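Local atomic coordinates of 3-oxoacyl-[acyl-carrier-protein] synthase 2 (Rickettsia rickettsii, PDB entry 4JGA), a protein that probably catalyses the condensation of a growing acyl chain with malonyl-ACP, the elongation step of type II fatty acid synthesis. Residues 308-313 and 343-348; 123-128 and 189-194; 195-200 and 281-286; 106-111 and 275-280; 222-227 and 250-255. All coordinates share one frame; numbering follows the deposited sequence.

Contact 1: 308-313 and 343-348; sequences DAMLDA and KLFLEA
M310 and L344 reach toward one another tip to tip, while the ring of F345 comes in from the opposite direction to the methionine. All three meetings run through the last two atoms of M310. Its methyl CE lies 3.8 Å from L344 CD2, and the same CE is 3.7 Å from F345 CZ, so a single methyl group touches both a branched tip and the far end of a ring. The sulfur adds a Met-aromatic contact: M310 SD is 4.8 Å from the centroid of the F345 ring, on a line 65° off the ring normal, an oblique approach concentrated at the outer rim, where SD stands 3.8 Å from F345 CZ. The bend at the last torsion of M310 (chi3 -68°) turns CE aside from an otherwise extended chain and lets sulfur and methyl both reach the phenyl rim. The backbones stay well apart, with 10.8 Å between M310 CA and L344 CA, and only 111 Å² is buried in all. This is apolar packing between side-chain ends. It joins the C-terminal parts of helices 300-312 and 331-345 in the C-terminal half of the enzyme. I320, in the loop carrying the sodium ligands D318 and D321, touches both M310 and F345, and L344 also rests on Y303 and M306 of helix 300-312, whose A309 packs on strand 425-432.

Contact 2: 123-128 and 189-194; sequences GLILGS and AHAIGD
Two kinds of flat group lie where I125 meets A191 and D194: peptide units and one carboxylate. The carbonyl of I125 is approached by a methyl, with A191 CB 3.4 Å from I125 O, and the carbonyl oxygen of A191 in turn lies 3.8 Å from I125 CG2. The D194 carboxylate takes no part in touching I125, because that side chain is met lower down, at its methylene, where I125 CD1 stands 3.7 Å from D194 CB. Its OD1 is instead hydrogen-bonded to Y283 and to Q179 of the second subunit.

I125 therefore works with both branches. CG2, anti to the backbone N, packs 3.9 Å from A191 CB, whereas the longer branch, extended at chi2 (-175°), carries CD1 one helical turn onward to D194, crossing that side chain at about a right angle. A191 and D194, three residues apart, present neighbouring points of one helix surface. The backbones come close, 5.5 Å between I125 CA and A191 CA, which the small alanine permits.

This is the packing of strand 122-127 on helix 187-200, consistent with the central helical layer of a thiolase-like fold. I192 of the same helix lies on strands 206-213 and 257-265, A189 on strand 425-432, and L124 and L126 pack against helix 163-172.

Contact 3: 195-200 and 281-286; sequences AMRMIK and IGYGST
The C-terminal part of helix 187-200 packs here across strand 278-287 of the large mixed sheet, with M196 and R197 bracketing Y283. The local axes are 10.0 Å apart at closest approach, and their directions differ by 126°. M196, bent at chi2 (-89°) and again at chi3, brings CE to 3.6 Å from Y283 CB, at the root of the ring. R197 instead crosses the tyrosine at a slant. Y283 CD2 sits over the centre of one guanidinium face, 3.6 Å from R197 CZ, although the two planes are 50° apart and the groups are not stacked in parallel. Lower in the arginine, R197 CG lies in the plane of the tyrosine ring, at its edge, 3.9 Å from Y283 CD2.

The strand carries a classic beta bulge just before this point, where I281 and G282 both face V430 on the neighbouring strand. Next to the bulge, D312 of helix 300-312 accepts from Y283 N through OD2 and forms a salt bridge to R197 NH2 with the same oxygen, tying the guanidinium to the strand. Y203 of the second subunit makes a cation-pi contact with R197, while M196 and I199 rest on L263 of strand 257-265.

Contact 4: 106-111 and 275-280; sequences VEDSGW and KVYGEV
D108 and Y277 meet through a single short hydrogen bond: Y277 OH donates to D108 OD2 at 2.6 Å. The acceptor uses its syn lone pair, on the side of the other carboxylate oxygen, so D108 OD1 is also fairly near, 3.2 Å from Y277 OH. The carboxylate arrives at the hydroxyl end of the ring, with OD2 near the ring plane and 3.4 Å from Y277 CE2, and the two planes are turned 54° apart. The side chains come from opposite directions. D108 has CG anti to the backbone N (chi1 179°), which swings its carboxylate out from the helix toward the tyrosine.

In the next shell, OD2 accepts a second hydrogen bond from the backbone N of L23, so one oxygen is gripped from two elements at once. Just beyond D108 the helix stops: S109 OG donates to V106 O at 2.7 Å, and the same OG accepts from W111 N at 3.1 Å, with an N-H...O angle of 161°. The latter is an ST turn, passing through G110, which has positive phi.

The contact is a small surface one, burying 103 Å², and ties the end of helix 93-109, where R272 NH1 bonds to S109 O and the S109 side chain lies on T21 and V262, to the residues leading into strand 278-287. Y277 and G278, at the approach to that strand, bond with I20 through their backbones, and further on V280 pairs with V18 and E279 with K432, setting the strand between 18-26 and 425-432.

Contact 5: 222-227 and 250-255; sequences AGFVAA and SGFVMG
F224 presents its ring to the edge of F252 in an offset edge-to-face pair, with centroids 5.6 Å apart and planes inclined at 65°. The leading atom is the para carbon: F252 CZ stands 3.7 Å from F224 CD1 and 3.8 Å from F224 CE1, and CE1 lies in the plane of the F252 ring. The other flank of F224 belongs to M254. Its methyl CE is 3.7 Å from F224 CD2, and its sulfur gives a Met-aromatic contact, M254 SD being 4.8 Å from the centroid of the F224 ring and 55° off the ring normal. One phenyl is thus touched along its CD1-CE1 side by an aromatic ring and along its CD2-CE2 side by a thioether.

Torsions explain how two residues of an extended backbone reach the same target. F252 holds CG in the crowded position between its backbone N and carbonyl carbon (chi1 72°), bringing a ring whose CB bond does not face the helix back toward it. M254 is extended until a final turn at chi3 lays CE beside the ring.

The contact is buried and wholly apolar. It holds the C-terminal turns of helix 218-226 against the irregular segment that leads into strand 257-265. L230 touches both phenylalanines, and F252 makes a further edge-to-face pair with H363. On the dimer side F224 packs on I156 of the second subunit, and A222 and A226 of the same helix touch its G149 and S152.

Overall arrangement
Contacts 1, 2, 3 and 5 are buried, whereas contact 4 lies at the surface and rests on a hydrogen bond. Contacts 2 and 3 use successive turns of helix 187-200 and are joined by D194 to Y283 and H190 to S285. Contacts 3 and 4 share strand 278-287 and touch where M196 packs on V280. Contact 1 joins contact 3 through D312. Contact 5 touches none of the others, its nearest atoms about 9 Å from contact 2. Methionine against an aromatic ring recurs in contacts 1 and 5, between helix ends or loops; contact 2 is aliphatic, and contact 3 mixes apolar packing with a charged group. Contacts 2, 3 and 5 also reach the second subunit.

Contact 1: 308-313 and 343-348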
# COMPACT_ATOMS: atom_id res chain seq x y z
N ASP A 308 -0.17 13.41 -18.62
CA ASP A 308 -0.50 12.02 -18.91
C ASP A 308 -1.96 11.66 -18.61
O ASP A 308 -2.55 10.85 -19.28
CB ASP A 308 0.39 11.09 -18.09
CG ASP A 308 1.87 11.17 -18.49
OD1 ASP A 308 2.24 11.90 -19.45
OD2 ASP A 308 2.64 10.49 -17.79
N ALA A 309 -2.53 12.28 -17.59
CA ALA A 309 -3.90 11.98 -17.21
C ALA A 309 -4.83 12.39 -18.35
O ALA A 309 -5.74 11.65 -18.71
CB ALA A 309 -4.27 12.68 -15.92
N MET A 310 -4.51 13.51 -18.98
CA MET A 310 -5.28 14.03 -20.12
C MET A 310 -5.04 13.25 -21.39
O MET A 310 -5.98 12.97 -22.13
CB MET A 310 -4.99 15.51 -20.31
CG MET A 310 -5.61 16.36 -19.22
SD MET A 310 -5.41 18.11 -19.52
CE MET A 310 -3.67 18.35 -19.34
N LEU A 311 -3.79 12.85 -21.63
CA LEU A 311 -3.51 11.96 -22.74
C LEU A 311 -4.24 10.62 -22.58
O LEU A 311 -4.81 10.09 -23.53
CB LEU A 311 -1.99 11.75 -22.92
CG LEU A 311 -1.21 12.98 -23.42
CD1 LEU A 311 0.29 12.70 -23.39
CD2 LEU A 311 -1.61 13.41 -24.85
N ASP A 312 -4.20 10.08 -21.38
CA ASP A 312 -4.86 8.82 -21.04
C ASP A 312 -6.39 8.98 -21.32
O ASP A 312 -7.01 8.09 -21.88
CB ASP A 312 -4.57 8.47 -19.56
CG ASP A 312 -5.15 7.12 -19.13
OD1 ASP A 312 -5.07 6.19 -19.91
OD2 ASP A 312 -5.70 7.00 -18.00
N ALA A 313 -6.94 10.15 -20.98
CA ALA A 313 -8.36 10.49 -21.25
C ALA A 313 -8.71 10.81 -22.70
O ALA A 313 -9.90 10.96 -23.05
CB ALA A 313 -8.75 11.66 -20.39
N LYS A 343 1.79 26.52 -17.01
CA LYS A 343 2.53 26.04 -18.16
C LYS A 343 1.62 25.20 -19.03
O LYS A 343 1.56 25.39 -20.23
CB LYS A 343 3.71 25.16 -17.70
CG LYS A 343 4.77 24.84 -18.78
CD LYS A 343 6.06 25.56 -18.40
CE LYS A 343 7.14 25.46 -19.48
NZ LYS A 343 6.99 26.49 -20.53
N LEU A 344 0.90 24.28 -18.41
CA LEU A 344 0.04 23.36 -19.15
C LEU A 344 -1.25 24.00 -19.67
O LEU A 344 -1.72 23.65 -20.78
CB LEU A 344 -0.30 22.20 -18.22
CG LEU A 344 -0.74 20.87 -18.75
CD1 LEU A 344 0.12 20.35 -19.90
CD2 LEU A 344 -0.71 19.90 -17.56
N PHE A 345 -1.82 24.94 -18.90
CA PHE A 345 -3.18 25.41 -19.18
C PHE A 345 -3.34 26.85 -19.62
O PHE A 345 -4.34 27.19 -20.26
CB PHE A 345 -4.07 25.20 -17.95
CG PHE A 345 -4.38 23.75 -17.69
CD1 PHE A 345 -5.38 23.12 -18.40
CD2 PHE A 345 -3.67 23.03 -16.73
CE1 PHE A 345 -5.66 21.78 -18.19
CE2 PHE A 345 -3.94 21.70 -16.50
CZ PHE A 345 -4.95 21.07 -17.22
N LEU A 346 -2.38 27.72 -19.30
CA LEU A 346 -2.63 29.15 -19.46
C LEU A 346 -2.94 29.57 -20.93
O LEU A 346 -3.92 30.29 -21.18
CB LEU A 346 -1.48 29.95 -18.84
CG LEU A 346 -1.57 31.48 -18.91
CD1 LEU A 346 -2.83 31.96 -18.20
CD2 LEU A 346 -0.31 32.12 -18.33
N GLU A 347 -2.13 29.10 -21.89
CA GLU A 347 -2.30 29.46 -23.30
C GLU A 347 -3.57 28.84 -23.88
O GLU A 347 -4.31 29.52 -24.57
CB GLU A 347 -1.06 29.06 -24.16
N ALA A 348 -3.83 27.58 -23.59
CA ALA A 348 -4.96 26.85 -24.22
C ALA A 348 -6.28 27.04 -23.47
O ALA A 348 -7.35 26.78 -24.02
CB ALA A 348 -4.64 25.37 -24.29

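Contact 2: 123-128 and 189-194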
# COMPACT_ATOMS: atom_id res chain seq x y z
N GLY A 123 -14.20 -5.85 -5.79
CA GLY A 123 -12.94 -5.73 -5.13
C GLY A 123 -12.84 -4.42 -4.37
O GLY A 123 -13.74 -3.59 -4.40
N LEU A 124 -11.70 -4.24 -3.71
CA LEU A 124 -11.41 -3.05 -2.92
C LEU A 124 -9.92 -2.62 -3.08
O LEU A 124 -9.02 -3.46 -3.11
CB LEU A 124 -11.67 -3.30 -1.43
CG LEU A 124 -12.99 -3.99 -1.03
CD1 LEU A 124 -12.83 -5.49 -1.05
CD2 LEU A 124 -13.42 -3.55 0.37
N ILE A 125 -9.72 -1.30 -3.13
CA ILE A 125 -8.41 -0.69 -2.99
C ILE A 125 -8.58 0.52 -2.08
O ILE A 125 -8.96 1.63 -2.50
CB ILE A 125 -7.77 -0.26 -4.32
CG1 ILE A 125 -7.66 -1.45 -5.28
CG2 ILE A 125 -6.37 0.29 -4.07
CD1 ILE A 125 -6.92 -1.13 -6.58
N LEU A 126 -8.33 0.25 -0.81
CA LEU A 126 -8.51 1.21 0.25
C LEU A 126 -7.16 1.38 0.97
O LEU A 126 -6.49 0.40 1.31
CB LEU A 126 -9.63 0.79 1.23
CG LEU A 126 -11.03 0.72 0.67
CD1 LEU A 126 -11.96 0.01 1.62
CD2 LEU A 126 -11.53 2.12 0.38
N GLY A 127 -6.74 2.63 1.11
CA GLY A 127 -5.40 2.90 1.65
C GLY A 127 -5.36 3.95 2.74
O GLY A 127 -6.40 4.53 3.12
N SER A 128 -4.14 4.15 3.23
CA SER A 128 -3.78 5.20 4.17
C SER A 128 -2.32 5.55 3.92
O SER A 128 -1.56 4.73 3.42
CB SER A 128 -3.98 4.71 5.60
OG SER A 128 -3.79 5.78 6.53
N ALA A 189 -5.72 9.11 -4.31
CA ALA A 189 -5.75 9.22 -5.77
C ALA A 189 -5.23 7.96 -6.46
O ALA A 189 -5.86 7.45 -7.40
CB ALA A 189 -4.97 10.43 -6.22
N HIS A 190 -4.08 7.44 -6.02
CA HIS A 190 -3.59 6.18 -6.57
C HIS A 190 -4.58 5.05 -6.33
O HIS A 190 -4.83 4.25 -7.21
CB HIS A 190 -2.26 5.76 -5.97
CG HIS A 190 -1.10 6.50 -6.52
ND1 HIS A 190 -0.36 7.37 -5.74
CD2 HIS A 190 -0.53 6.52 -7.75
CE1 HIS A 190 0.61 7.87 -6.46
NE2 HIS A 190 0.53 7.39 -7.68
N ALA A 191 -5.21 5.01 -5.16
CA ALA A 191 -6.21 3.95 -4.89
C ALA A 191 -7.33 3.95 -5.93
O ALA A 191 -7.70 2.92 -6.48
CB ALA A 191 -6.80 4.12 -3.49
N ILE A 192 -7.89 5.13 -6.17
CA ILE A 192 -8.99 5.31 -7.12
C ILE A 192 -8.53 5.04 -8.55
O ILE A 192 -9.19 4.32 -9.29
CB ILE A 192 -9.62 6.70 -6.96
CG1 ILE A 192 -10.40 6.74 -5.64
CG2 ILE A 192 -10.59 7.01 -8.08
CD1 ILE A 192 -10.79 8.13 -5.19
N GLY A 193 -7.39 5.59 -8.94
CA GLY A 193 -6.84 5.34 -10.27
C GLY A 193 -6.57 3.86 -10.50
O GLY A 193 -6.97 3.29 -11.51
N ASP A 194 -5.90 3.22 -9.54
CA ASP A 194 -5.68 1.76 -9.66
C ASP A 194 -6.98 0.95 -9.71
O ASP A 194 -7.08 -0.04 -10.44
CB ASP A 194 -4.85 1.23 -8.46
CG ASP A 194 -3.43 1.77 -8.44
OD1 ASP A 194 -2.98 2.45 -9.40
OD2 ASP A 194 -2.77 1.52 -7.41

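Contact 3: 195-200 and 281-286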
# COMPACT_ATOMS: atom_id res chain seq x y z
N ALA A 195 -7.96 1.34 -8.88
CA ALA A 195 -9.25 0.67 -8.93
C ALA A 195 -9.92 0.84 -10.31
O ALA A 195 -10.54 -0.09 -10.85
CB ALA A 195 -10.13 1.22 -7.83
N MET A 196 -9.78 2.02 -10.91
CA MET A 196 -10.32 2.25 -12.25
C MET A 196 -9.65 1.32 -13.26
O MET A 196 -10.30 0.74 -14.10
CB MET A 196 -10.16 3.70 -12.64
CG MET A 196 -10.60 4.03 -14.04
SD MET A 196 -9.23 3.83 -15.19
CE MET A 196 -8.26 5.27 -14.83
N ARG A 197 -8.33 1.20 -13.16
CA ARG A 197 -7.56 0.37 -14.08
C ARG A 197 -7.99 -1.09 -13.93
O ARG A 197 -8.08 -1.81 -14.92
CB ARG A 197 -6.07 0.52 -13.81
CG ARG A 197 -5.48 1.88 -14.21
CD ARG A 197 -5.19 1.98 -15.68
NE ARG A 197 -4.85 3.31 -16.18
CZ ARG A 197 -3.67 3.91 -16.07
NH1 ARG A 197 -2.63 3.36 -15.43
NH2 ARG A 197 -3.52 5.13 -16.59
N MET A 198 -8.25 -1.50 -12.71
CA MET A 198 -8.72 -2.86 -12.46
C MET A 198 -10.02 -3.18 -13.24
O MET A 198 -10.14 -4.26 -13.84
CB MET A 198 -8.91 -3.05 -10.98
CG MET A 198 -9.28 -4.45 -10.56
SD MET A 198 -7.83 -5.39 -10.09
CE MET A 198 -7.45 -4.46 -8.58
N ILE A 199 -10.96 -2.24 -13.23
CA ILE A 199 -12.22 -2.37 -13.93
C ILE A 199 -12.00 -2.22 -15.43
O ILE A 199 -12.51 -3.03 -16.20
CB ILE A 199 -13.24 -1.35 -13.43
CG1 ILE A 199 -13.56 -1.65 -11.96
CG2 ILE A 199 -14.53 -1.43 -14.25
CD1 ILE A 199 -14.44 -0.63 -11.26
N LYS A 200 -11.20 -1.23 -15.82
CA LYS A 200 -10.90 -0.96 -17.24
C LYS A 200 -10.43 -2.20 -17.94
O LYS A 200 -10.84 -2.47 -19.07
CB LYS A 200 -9.83 0.11 -17.36
CG LYS A 200 -9.43 0.51 -18.76
CD LYS A 200 -8.37 1.61 -18.70
CE LYS A 200 -7.87 2.01 -20.08
NZ LYS A 200 -6.68 2.89 -19.92
N ILE A 281 -11.94 8.97 -16.61
CA ILE A 281 -11.43 8.79 -17.95
C ILE A 281 -9.92 8.91 -18.06
O ILE A 281 -9.36 8.51 -19.07
CB ILE A 281 -12.09 9.77 -18.97
CG1 ILE A 281 -11.98 11.23 -18.55
CG2 ILE A 281 -13.53 9.39 -19.23
CD1 ILE A 281 -12.31 12.18 -19.69
N GLY A 282 -9.27 9.48 -17.07
CA GLY A 282 -7.83 9.67 -17.13
C GLY A 282 -7.15 9.51 -15.81
O GLY A 282 -7.68 9.96 -14.77
N TYR A 283 -5.95 8.94 -15.86
CA TYR A 283 -5.13 8.67 -14.68
C TYR A 283 -3.65 8.81 -15.06
O TYR A 283 -3.17 8.10 -15.95
CB TYR A 283 -5.36 7.25 -14.18
CG TYR A 283 -4.55 6.74 -12.98
CD1 TYR A 283 -4.09 7.57 -11.97
CD2 TYR A 283 -4.34 5.36 -12.83
CE1 TYR A 283 -3.41 7.06 -10.88
CE2 TYR A 283 -3.69 4.84 -11.72
CZ TYR A 283 -3.23 5.68 -10.75
OH TYR A 283 -2.57 5.13 -9.66
N GLY A 284 -2.97 9.73 -14.38
CA GLY A 284 -1.54 9.93 -14.53
C GLY A 284 -0.85 9.60 -13.21
O GLY A 284 -1.33 9.96 -12.13
N SER A 285 0.28 8.91 -13.29
CA SER A 285 1.04 8.49 -12.12
C SER A 285 2.54 8.53 -12.42
O SER A 285 3.02 7.79 -13.26
CB SER A 285 0.65 7.06 -11.71
OG SER A 285 1.42 6.65 -10.59
N THR A 286 3.27 9.38 -11.72
CA THR A 286 4.65 9.65 -12.04
C THR A 286 5.50 9.82 -10.78
O THR A 286 4.96 9.93 -9.66
CB THR A 286 4.77 10.97 -12.83
OG1 THR A 286 4.30 12.05 -12.02
CG2 THR A 286 3.96 10.93 -14.10

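Contact 4: 106-111 and 275-280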
# COMPACT_ATOMS: atom_id res chain seq x y z
N VAL A 106 -21.05 2.60 -0.26
CA VAL A 106 -21.69 1.37 -0.67
C VAL A 106 -23.22 1.54 -0.63
O VAL A 106 -23.88 1.24 -1.61
CB VAL A 106 -21.27 0.17 0.19
CG1 VAL A 106 -22.18 -1.02 -0.08
CG2 VAL A 106 -19.84 -0.19 -0.11
N GLU A 107 -23.75 2.06 0.46
CA GLU A 107 -25.19 2.30 0.56
C GLU A 107 -25.68 3.31 -0.49
O GLU A 107 -26.72 3.10 -1.08
CB GLU A 107 -25.57 2.74 1.96
CG GLU A 107 -25.46 1.61 2.97
CD GLU A 107 -25.94 2.00 4.36
OE1 GLU A 107 -26.33 3.20 4.54
OE2 GLU A 107 -25.92 1.13 5.29
N ASP A 108 -24.89 4.35 -0.77
CA ASP A 108 -25.25 5.32 -1.78
C ASP A 108 -25.37 4.62 -3.16
O ASP A 108 -26.27 4.90 -3.94
CB ASP A 108 -24.19 6.43 -1.82
CG ASP A 108 -24.48 7.49 -2.87
OD1 ASP A 108 -25.66 7.85 -3.00
OD2 ASP A 108 -23.51 7.97 -3.53
N SER A 109 -24.45 3.70 -3.45
CA SER A 109 -24.44 3.03 -4.74
C SER A 109 -25.53 1.99 -4.91
O SER A 109 -25.81 1.57 -6.03
CB SER A 109 -23.10 2.34 -4.97
OG SER A 109 -22.99 1.22 -4.12
N GLY A 110 -26.10 1.52 -3.81
CA GLY A 110 -27.09 0.45 -3.88
C GLY A 110 -26.50 -0.92 -4.20
O GLY A 110 -27.24 -1.89 -4.34
N TRP A 111 -25.16 -1.02 -4.24
CA TRP A 111 -24.55 -2.29 -4.59
C TRP A 111 -24.36 -3.12 -3.34
O TRP A 111 -23.39 -2.98 -2.60
CB TRP A 111 -23.23 -2.04 -5.28
CG TRP A 111 -22.55 -3.29 -5.74
CD1 TRP A 111 -21.33 -3.78 -5.28
CD2 TRP A 111 -23.01 -4.22 -6.71
NE1 TRP A 111 -21.03 -4.96 -5.91
CE2 TRP A 111 -22.05 -5.26 -6.78
CE3 TRP A 111 -24.16 -4.31 -7.49
CZ2 TRP A 111 -22.19 -6.37 -7.63
CZ3 TRP A 111 -24.30 -5.40 -8.36
CH2 TRP A 111 -23.31 -6.42 -8.42
N LYS A 275 -27.19 4.99 -9.95
CA LYS A 275 -26.92 6.43 -10.07
C LYS A 275 -25.49 6.58 -10.62
O LYS A 275 -24.56 5.84 -10.22
CB LYS A 275 -27.03 7.12 -8.71
N VAL A 276 -25.28 7.50 -11.55
CA VAL A 276 -23.96 7.69 -12.12
C VAL A 276 -23.54 9.15 -11.95
O VAL A 276 -24.20 10.04 -12.46
CB VAL A 276 -23.95 7.31 -13.60
CG1 VAL A 276 -22.61 7.62 -14.22
CG2 VAL A 276 -24.29 5.83 -13.78
N TYR A 277 -22.47 9.37 -11.20
CA TYR A 277 -21.98 10.72 -10.91
C TYR A 277 -21.06 11.28 -11.99
O TYR A 277 -20.96 12.50 -12.14
CB TYR A 277 -21.19 10.73 -9.61
CG TYR A 277 -22.01 10.51 -8.37
CD1 TYR A 277 -22.61 11.59 -7.72
CD2 TYR A 277 -22.14 9.25 -7.80
CE1 TYR A 277 -23.36 11.40 -6.57
CE2 TYR A 277 -22.91 9.07 -6.66
CZ TYR A 277 -23.51 10.16 -6.05
OH TYR A 277 -24.23 10.00 -4.92
N GLY A 278 -20.41 10.40 -12.74
CA GLY A 278 -19.37 10.79 -13.65
C GLY A 278 -18.58 9.61 -14.15
O GLY A 278 -18.70 8.50 -13.63
N GLU A 279 -17.73 9.85 -15.14
CA GLU A 279 -16.88 8.80 -15.68
C GLU A 279 -15.40 9.15 -15.40
O GLU A 279 -14.96 10.28 -15.60
CB GLU A 279 -17.14 8.63 -17.17
CG GLU A 279 -16.36 7.46 -17.80
CD GLU A 279 -16.55 7.35 -19.30
OE1 GLU A 279 -17.38 8.12 -19.85
OE2 GLU A 279 -15.89 6.46 -19.90
N VAL A 280 -14.67 8.17 -14.90
CA VAL A 280 -13.24 8.33 -14.67
C VAL A 280 -12.56 7.98 -15.98
O VAL A 280 -12.63 6.86 -16.43
CB VAL A 280 -12.71 7.40 -13.56
CG1 VAL A 280 -11.28 7.74 -13.20
CG2 VAL A 280 -13.58 7.51 -12.33

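Contact 5: 222-227 and 250-255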
# COMPACT_ATOMS: atom_id res chain seq x y z
N ALA A 222 4.50 16.10 15.89
CA ALA A 222 5.92 16.34 16.13
C ALA A 222 6.74 15.99 14.87
O ALA A 222 7.63 16.73 14.48
CB ALA A 222 6.41 15.54 17.31
N GLY A 223 6.37 14.90 14.22
CA GLY A 223 7.02 14.47 12.97
C GLY A 223 6.98 15.49 11.87
O GLY A 223 8.01 15.84 11.29
N PHE A 224 5.79 16.02 11.63
CA PHE A 224 5.62 17.01 10.56
C PHE A 224 6.19 18.36 10.93
O PHE A 224 6.72 19.07 10.05
CB PHE A 224 4.16 17.10 10.11
CG PHE A 224 3.74 15.95 9.23
CD1 PHE A 224 4.15 15.90 7.92
CD2 PHE A 224 3.00 14.89 9.73
CE1 PHE A 224 3.81 14.84 7.11
CE2 PHE A 224 2.64 13.82 8.92
CZ PHE A 224 3.05 13.79 7.60
N VAL A 225 6.15 18.72 12.21
CA VAL A 225 6.81 19.93 12.66
C VAL A 225 8.30 19.79 12.38
O VAL A 225 8.93 20.73 11.86
CB VAL A 225 6.55 20.22 14.16
CG1 VAL A 225 7.51 21.29 14.71
CG2 VAL A 225 5.10 20.63 14.37
N ALA A 226 8.87 18.62 12.70
CA ALA A 226 10.33 18.44 12.57
C ALA A 226 10.75 18.43 11.09
O ALA A 226 11.80 18.90 10.76
CB ALA A 226 10.79 17.17 13.27
N ALA A 227 9.87 17.94 10.21
CA ALA A 227 10.09 18.05 8.77
C ALA A 227 9.88 19.46 8.23
O ALA A 227 9.99 19.66 7.05
CB ALA A 227 9.17 17.09 8.05
N SER A 250 2.59 29.49 5.03
CA SER A 250 3.83 29.02 5.66
C SER A 250 3.78 27.54 6.11
O SER A 250 4.43 27.17 7.10
CB SER A 250 4.16 29.91 6.86
OG SER A 250 3.22 29.78 7.91
N GLY A 251 3.05 26.71 5.35
CA GLY A 251 2.99 25.30 5.64
C GLY A 251 1.57 24.79 5.72
O GLY A 251 0.61 25.58 5.89
N PHE A 252 1.43 23.47 5.57
CA PHE A 252 0.13 22.86 5.61
C PHE A 252 -0.40 22.65 7.04
O PHE A 252 0.34 22.77 8.01
CB PHE A 252 0.01 21.61 4.70
CG PHE A 252 0.74 20.36 5.14
CD1 PHE A 252 0.19 19.50 6.10
CD2 PHE A 252 1.85 19.92 4.44
CE1 PHE A 252 0.82 18.33 6.44
CE2 PHE A 252 2.48 18.71 4.77
CZ PHE A 252 1.97 17.93 5.79
N VAL A 253 -1.69 22.39 7.12
CA VAL A 253 -2.37 22.03 8.38
C VAL A 253 -2.80 20.57 8.22
O VAL A 253 -3.44 20.20 7.21
CB VAL A 253 -3.57 22.93 8.64
CG1 VAL A 253 -4.31 22.53 9.93
CG2 VAL A 253 -3.14 24.40 8.72
N MET A 254 -2.39 19.74 9.16
CA MET A 254 -2.79 18.34 9.15
C MET A 254 -4.30 18.20 9.42
O MET A 254 -4.88 18.94 10.20
CB MET A 254 -2.06 17.51 10.21
CG MET A 254 -0.56 17.49 10.07
SD MET A 254 0.22 16.76 11.51
CE MET A 254 -0.34 15.05 11.34
N GLY A 255 -4.89 17.21 8.77
CA GLY A 255 -6.28 16.83 8.97
C GLY A 255 -6.50 15.32 8.96
O GLY A 255 -5.59 14.53 8.69